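Local coordinates for protein quercetin 2,3-dioxygenase (Escherichia coli, PDB 1TQ5) that cleaves the flavonol quercetin with molecular oxygen in vitro, releasing carbon monoxide, as a metal-dependent bicupin of the pirin family whose physiological role is unknown, at residues Arg5-Arg10 against Ser20-Phe24; Arg181-Val187 against Val223-Pro229. All coordinates share one frame; numbering follows the deposited sequence.

Interaction 1 (Arg5-Arg10 against Ser20-Phe24)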
loop_
_atom_site.group_PDB
_atom_site.type_symbol
_atom_site.label_atom_id
_atom_site.label_comp_id
_atom_site.label_asym_id
_atom_site.label_seq_id
_atom_site.Cartn_x
_atom_site.Cartn_y
_atom_site.Cartn_z
ATOM N N ARG A 5 5.002 12.126 6.881
ATOM C CA ARG A 5 5.874 11.872 5.745
ATOM C C ARG A 5 5.251 12.654 4.587
ATOM O O ARG A 5 4.356 12.153 3.909
ATOM C CB ARG A 5 5.897 10.375 5.431
ATOM C CG ARG A 5 6.637 9.993 4.162
ATOM C CD ARG A 5 8.047 10.540 4.160
ATOM N NE ARG A 5 8.911 9.820 3.228
ATOM C CZ ARG A 5 10.098 10.265 2.834
ATOM N NH1 ARG A 5 10.544 11.428 3.287
ATOM N NH2 ARG A 5 10.844 9.546 2.011
ATOM N N LYS A 6 5.714 13.883 4.374
ATOM C CA LYS A 6 5.171 14.734 3.318
ATOM C C LYS A 6 5.319 14.159 1.924
ATOM O O LYS A 6 6.362 13.609 1.576
ATOM C CB LYS A 6 5.819 16.121 3.349
ATOM C CG LYS A 6 5.382 16.999 4.514
ATOM C CD LYS A 6 5.944 18.407 4.360
ATOM C CE LYS A 6 5.543 19.312 5.519
ATOM N NZ LYS A 6 6.144 18.872 6.807
ATOM N N ALA A 7 4.272 14.308 1.123
ATOM C CA ALA A 7 4.273 13.809 -0.245
ATOM C C ALA A 7 5.412 14.380 -1.096
ATOM O O ALA A 7 6.034 13.647 -1.860
ATOM C CB ALA A 7 2.934 14.107 -0.909
ATOM N N ASN A 8 5.691 15.675 -0.952
ATOM C CA ASN A 8 6.737 16.327 -1.741
ATOM C C ASN A 8 8.166 15.996 -1.311
ATOM O O ASN A 8 9.117 16.299 -2.022
ATOM C CB ASN A 8 6.547 17.849 -1.719
ATOM C CG ASN A 8 6.689 18.434 -0.326
ATOM O OD1 ASN A 8 5.953 18.067 0.588
ATOM N ND2 ASN A 8 7.638 19.347 -0.157
ATOM N N GLU A 9 8.324 15.381 -0.150
ATOM C CA GLU A 9 9.658 15.022 0.310
ATOM C C GLU A 9 9.991 13.558 0.047
ATOM O O GLU A 9 11.040 13.067 0.454
ATOM C CB GLU A 9 9.801 15.361 1.789
ATOM C CG GLU A 9 9.822 16.863 2.022
ATOM C CD GLU A 9 9.897 17.234 3.484
ATOM O OE1 GLU A 9 10.051 18.443 3.778
ATOM O OE2 GLU A 9 9.799 16.323 4.333
ATOM N N ARG A 10 9.093 12.866 -0.643
ATOM C CA ARG A 10 9.306 11.461 -0.978
ATOM C C ARG A 10 10.407 11.350 -2.021
ATOM O O ARG A 10 10.672 12.304 -2.744
ATOM C CB ARG A 10 8.029 10.843 -1.553
ATOM C CG ARG A 10 6.963 10.510 -0.530
ATOM C CD ARG A 10 5.725 9.970 -1.229
ATOM N NE ARG A 10 5.191 10.947 -2.177
ATOM C CZ ARG A 10 4.186 10.711 -3.014
ATOM N NH1 ARG A 10 3.599 9.520 -3.031
ATOM N NH2 ARG A 10 3.768 11.670 -3.831
ATOM N N SER A 20 7.907 7.522 -10.406
ATOM C CA SER A 20 7.684 6.924 -9.097
ATOM C C SER A 20 8.091 7.747 -7.871
ATOM O O SER A 20 9.174 8.330 -7.824
ATOM C CB SER A 20 8.406 5.565 -9.075
ATOM O OG SER A 20 8.156 4.834 -7.887
ATOM N N TRP A 21 7.206 7.800 -6.880
ATOM C CA TRP A 21 7.497 8.496 -5.632
ATOM C C TRP A 21 7.667 7.409 -4.575
ATOM O O TRP A 21 6.785 6.573 -4.387
ATOM C CB TRP A 21 6.362 9.451 -5.256
ATOM C CG TRP A 21 6.234 10.576 -6.228
ATOM C CD1 TRP A 21 5.634 10.539 -7.458
ATOM C CD2 TRP A 21 6.801 11.885 -6.099
ATOM N NE1 TRP A 21 5.795 11.745 -8.101
ATOM C CE2 TRP A 21 6.506 12.589 -7.289
ATOM C CE3 TRP A 21 7.531 12.532 -5.093
ATOM C CZ2 TRP A 21 6.916 13.910 -7.500
ATOM C CZ3 TRP A 21 7.940 13.848 -5.303
ATOM C CH2 TRP A 21 7.630 14.521 -6.498
ATOM N N HIS A 22 8.811 7.416 -3.900
ATOM C CA HIS A 22 9.114 6.412 -2.880
ATOM C C HIS A 22 8.901 6.915 -1.471
ATOM O O HIS A 22 9.504 7.913 -1.062
ATOM C CB HIS A 22 10.572 5.968 -3.002
ATOM C CG HIS A 22 10.945 5.492 -4.367
ATOM N ND1 HIS A 22 10.393 4.366 -4.937
ATOM C CD2 HIS A 22 11.803 5.999 -5.284
ATOM C CE1 HIS A 22 10.892 4.201 -6.148
ATOM N NE2 HIS A 22 11.750 5.177 -6.382
ATOM N N THR A 23 8.066 6.216 -0.711
ATOM C CA THR A 23 7.827 6.618 0.664
ATOM C C THR A 23 9.016 6.242 1.550
ATOM O O THR A 23 9.349 6.971 2.485
ATOM C CB THR A 23 6.557 5.965 1.224
ATOM O OG1 THR A 23 5.411 6.504 0.551
ATOM C CG2 THR A 23 6.439 6.222 2.718
ATOM N N PHE A 24 9.642 5.102 1.251
ATOM C CA PHE A 24 10.792 4.605 2.015
ATOM C C PHE A 24 11.969 4.347 1.086
ATOM O O PHE A 24 11.802 4.245 -0.134
ATOM C CB PHE A 24 10.470 3.270 2.705
ATOM C CG PHE A 24 9.256 3.305 3.585
ATOM C CD1 PHE A 24 9.283 3.963 4.805
ATOM C CD2 PHE A 24 8.076 2.692 3.178
ATOM C CE1 PHE A 24 8.156 4.017 5.612
ATOM C CE2 PHE A 24 6.941 2.741 3.975
ATOM C CZ PHE A 24 6.982 3.407 5.197
HETATM O O HOH W 1 4.695 6.917 -2.005
#
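Arg-5 and Arg-10 stand at the two ends of the linker that carries the chain from one cupin sheet of the bicupin to the other, and both reach across to the end of strand 18-22. Arg-5 meets the backbone of Thr-23 side-on and places two nitrogens on one carbonyl oxygen: NE lies 3.0 Å from Thr-23 O in the carbonyl plane, on a lone pair, while NH2, also 3.0 Å from Thr-23 O, comes from above that plane. A bend at chi2 (54°) turns the chain of Arg-5 so that this flank of the guanidinium faces the carbonyl. Its NH2 also bonds Tyr-29 OH, and Phe-34 offers a cation-pi partner. Arginine suits the place because one flat group can serve a backbone oxygen, a hydroxyl and a ring together.

Arg-10 works differently. The face of its guanidinium is centred on Trp-21 CB, with Arg-10 CZ 3.4 Å from that atom, and only NH2 reaches the beginning of the indole, close to CG; the planes are 20° apart. The group's rotation is fixed from within the linker, where NE donates to Ala-7 O at 2.8 Å in a nearly straight bond (164°). At the far side a water accepts from Arg-10 NH1 at 3.0 Å and donates to Trp-21 O; it also bonds Thr-23 OG1 at 2.7 Å. The arginine thus lays its flat face on the root of the tryptophan side chain while its rim takes up polar partners, among them Asp-45 of strand 40-48, which forms a salt bridge to NH1.

His-12 stacks on Trp-21, and backbone bonds tie Trp-21 to Asp-45 and Thr-23 to Ile-43. Arg-5, by contrast, is joined through its backbone to Gly-204, the first residue of strand 204-208, so the linker is fastened to both seven-stranded sheets.

Interaction 2 (Arg181-Val187 against Val223-Pro229); sequences RRVWIQV and VLLFDLP
Arg-181 turns its guanidinium side-on to the carboxylate of Asp-227, the two planes about 19° apart, in a salt bridge at one end of an antiparallel strand pair. NE lies 2.7 Å from Asp-227 OD1, nearly along the C-O axis, and NH2 reaches the same oxygen at 2.9 Å from the anti side, well out of the carboxylate plane. A water joins OD2 to NE, weakly at the arginine. The bend at chi3 (65°) folds the guanidinium back over the strand, so that Leu-228 O sits above the centre of its face. Asp-227 is buried, and the arginine probably balances its charge.

Paired backbone bonds join Arg-182 to Leu-228, Trp-184 to Phe-226 and Gln-186 to Leu-224. Trp-184 and Phe-226 lie side by side and point the same way, with Trp-184 CD1 3.8 Å from Phe-226 CD2 and the ring planes at 68°. Tryptophan is long enough to reach beyond its own sheet, and its buried NE1 donates to Gln-186 OE1 at 3.1 Å within the ring plane.

On the other face, beta-branched residues that suit an extended strand mesh obliquely: Ile-185 CG2 meets Val-223 CB at 3.8 Å. Leu-225 and Asp-227 touch His-175, whereas Trp-184, Phe-226 and Leu-228 pack on Leu-40. One face thus looks into its own cupin barrel, toward strand 172-175, and the other packs against the N-terminal domain, as in a bicupin whose two domains sit face to face.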
loop_
_atom_site.group_PDB
_atom_site.type_symbol
_atom_site.label_atom_id
_atom_site.label_comp_id
_atom_site.label_asym_id
_atom_site.label_seq_id
_atom_site.Cartn_x
_atom_site.Cartn_y
_atom_site.Cartn_z
ATOM N N ARG A 181 2.067 -1.954 19.112
ATOM C CA ARG A 181 1.775 -2.021 17.688
ATOM C C ARG A 181 1.896 -0.648 17.044
ATOM O O ARG A 181 1.690 0.377 17.693
ATOM C CB ARG A 181 0.379 -2.615 17.454
ATOM C CG ARG A 181 0.269 -4.073 17.907
ATOM C CD ARG A 181 -1.056 -4.711 17.520
ATOM N NE ARG A 181 -1.229 -4.833 16.073
ATOM C CZ ARG A 181 -0.509 -5.632 15.288
ATOM N NH1 ARG A 181 0.448 -6.395 15.802
ATOM N NH2 ARG A 181 -0.752 -5.671 13.986
ATOM N N ARG A 182 2.240 -0.638 15.763
ATOM C CA ARG A 182 2.413 0.605 15.040
ATOM C C ARG A 182 1.403 0.752 13.914
ATOM O O ARG A 182 0.848 -0.235 13.432
ATOM C CB ARG A 182 3.832 0.674 14.486
ATOM C CG ARG A 182 4.899 0.512 15.555
ATOM C CD ARG A 182 6.221 1.051 15.077
ATOM N NE ARG A 182 7.227 1.051 16.128
ATOM C CZ ARG A 182 8.422 1.613 16.002
ATOM N NH1 ARG A 182 8.749 2.219 14.867
ATOM N NH2 ARG A 182 9.290 1.571 17.004
ATOM N N VAL A 183 1.173 1.992 13.497
ATOM C CA VAL A 183 0.217 2.267 12.440
ATOM C C VAL A 183 0.726 3.245 11.395
ATOM O O VAL A 183 1.332 4.267 11.720
ATOM C CB VAL A 183 -1.097 2.847 13.017
ATOM C CG1 VAL A 183 -2.011 3.303 11.891
ATOM C CG2 VAL A 183 -1.793 1.807 13.869
ATOM N N TRP A 184 0.482 2.915 10.133
ATOM C CA TRP A 184 0.856 3.803 9.054
ATOM C C TRP A 184 -0.412 4.144 8.310
ATOM O O TRP A 184 -1.203 3.263 7.955
ATOM C CB TRP A 184 1.838 3.163 8.078
ATOM C CG TRP A 184 2.248 4.113 6.987
ATOM C CD1 TRP A 184 1.558 4.395 5.834
ATOM C CD2 TRP A 184 3.425 4.925 6.952
ATOM N NE1 TRP A 184 2.238 5.326 5.088
ATOM C CE2 TRP A 184 3.387 5.669 5.748
ATOM C CE3 TRP A 184 4.513 5.096 7.816
ATOM C CZ2 TRP A 184 4.399 6.569 5.388
ATOM C CZ3 TRP A 184 5.520 5.994 7.455
ATOM C CH2 TRP A 184 5.453 6.714 6.251
ATOM N N ILE A 185 -0.627 5.431 8.109
ATOM C CA ILE A 185 -1.789 5.862 7.372
ATOM C C ILE A 185 -1.306 6.584 6.129
ATOM O O ILE A 185 -0.536 7.549 6.212
ATOM C CB ILE A 185 -2.671 6.804 8.200
ATOM C CG1 ILE A 185 -3.268 6.030 9.381
ATOM C CG2 ILE A 185 -3.759 7.402 7.308
ATOM C CD1 ILE A 185 -4.127 6.860 10.294
ATOM N N GLN A 186 -1.757 6.097 4.979
ATOM C CA GLN A 186 -1.407 6.680 3.695
ATOM C C GLN A 186 -2.686 7.295 3.136
ATOM O O GLN A 186 -3.685 6.592 2.946
ATOM C CB GLN A 186 -0.912 5.592 2.742
ATOM C CG GLN A 186 -0.373 6.114 1.405
ATOM C CD GLN A 186 0.828 7.026 1.576
ATOM O OE1 GLN A 186 1.561 6.937 2.568
ATOM N NE2 GLN A 186 1.041 7.909 0.603
ATOM N N VAL A 187 -2.666 8.602 2.894
ATOM C CA VAL A 187 -3.839 9.266 2.351
ATOM C C VAL A 187 -3.844 9.084 0.830
ATOM O O VAL A 187 -3.006 9.648 0.122
ATOM C CB VAL A 187 -3.847 10.773 2.677
ATOM C CG1 VAL A 187 -5.161 11.399 2.190
ATOM C CG2 VAL A 187 -3.691 10.992 4.185
ATOM N N VAL A 223 -8.250 6.708 2.985
ATOM C CA VAL A 223 -6.930 6.402 3.507
ATOM C C VAL A 223 -6.767 4.908 3.646
ATOM O O VAL A 223 -7.747 4.163 3.750
ATOM C CB VAL A 223 -6.685 7.028 4.905
ATOM C CG1 VAL A 223 -6.792 8.541 4.832
ATOM C CG2 VAL A 223 -7.679 6.459 5.913
ATOM N N LEU A 224 -5.511 4.480 3.624
ATOM C CA LEU A 224 -5.162 3.085 3.802
ATOM C C LEU A 224 -4.583 3.068 5.206
ATOM O O LEU A 224 -3.688 3.858 5.521
ATOM C CB LEU A 224 -4.092 2.654 2.795
ATOM C CG LEU A 224 -4.453 2.724 1.305
ATOM C CD1 LEU A 224 -3.283 2.237 0.482
ATOM C CD2 LEU A 224 -5.686 1.866 1.025
ATOM N N LEU A 225 -5.109 2.196 6.057
ATOM C CA LEU A 225 -4.617 2.120 7.419
ATOM C C LEU A 225 -3.941 0.783 7.640
ATOM O O LEU A 225 -4.581 -0.272 7.596
ATOM C CB LEU A 225 -5.757 2.319 8.424
ATOM C CG LEU A 225 -5.315 2.488 9.887
ATOM C CD1 LEU A 225 -6.293 3.390 10.630
ATOM C CD2 LEU A 225 -5.213 1.124 10.556
ATOM N N PHE A 226 -2.630 0.844 7.848
ATOM C CA PHE A 226 -1.816 -0.340 8.080
ATOM C C PHE A 226 -1.648 -0.550 9.577
ATOM O O PHE A 226 -1.045 0.289 10.240
ATOM C CB PHE A 226 -0.428 -0.145 7.473
ATOM C CG PHE A 226 -0.417 -0.035 5.977
ATOM C CD1 PHE A 226 -0.245 -1.164 5.185
ATOM C CD2 PHE A 226 -0.532 1.207 5.359
ATOM C CE1 PHE A 226 -0.181 -1.055 3.795
ATOM C CE2 PHE A 226 -0.469 1.330 3.980
ATOM C CZ PHE A 226 -0.292 0.195 3.193
ATOM N N ASP A 227 -2.186 -1.648 10.109
ATOM C CA ASP A 227 -2.038 -1.979 11.536
ATOM C C ASP A 227 -0.881 -2.985 11.564
ATOM O O ASP A 227 -1.052 -4.158 11.212
ATOM C CB ASP A 227 -3.312 -2.638 12.079
ATOM C CG ASP A 227 -3.336 -2.707 13.607
ATOM O OD1 ASP A 227 -2.360 -3.213 14.204
ATOM O OD2 ASP A 227 -4.335 -2.256 14.211
ATOM N N LEU A 228 0.288 -2.525 11.996
ATOM C CA LEU A 228 1.495 -3.340 11.989
ATOM C C LEU A 228 2.004 -3.877 13.326
ATOM O O LEU A 228 1.773 -3.288 14.379
ATOM C CB LEU A 228 2.602 -2.527 11.315
ATOM C CG LEU A 228 2.184 -1.981 9.948
ATOM C CD1 LEU A 228 2.963 -0.720 9.603
ATOM C CD2 LEU A 228 2.379 -3.072 8.909
ATOM N N PRO A 229 2.737 -5.003 13.286
ATOM C CA PRO A 229 3.301 -5.647 14.477
ATOM C C PRO A 229 4.400 -4.838 15.169
ATOM O O PRO A 229 5.062 -4.000 14.547
ATOM C CB PRO A 229 3.820 -6.978 13.935
ATOM C CG PRO A 229 4.207 -6.645 12.537
ATOM C CD PRO A 229 3.044 -5.790 12.078
HETATM O O HOH W 2 -3.646 -3.339 16.790
#

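How the interactions relate
Trp-184 is the meeting point of the two contacts, whose centres lie about 16 Å apart. The indole that interaction 2 sends out from its strand pair reaches interaction 1 with its six-membered ring: CZ2 is 3.4 Å from Thr-23 CG2, CZ3 is 3.7 Å from Phe-24 CZ, and CH2 is 3.8 Å from Arg-5 CB. Interaction 1 thereby joins the linker to the C-terminal cupin. Neither contact forms the annotated metal site: the side chain of His-22 is about 12 Å from that of the metal ligand His-59, and interaction 2 lies in the other domain. Bound cadmium ions do come near, about 4 Å from the side chain of Ala-7 and about 5 Å from that of Arg-182.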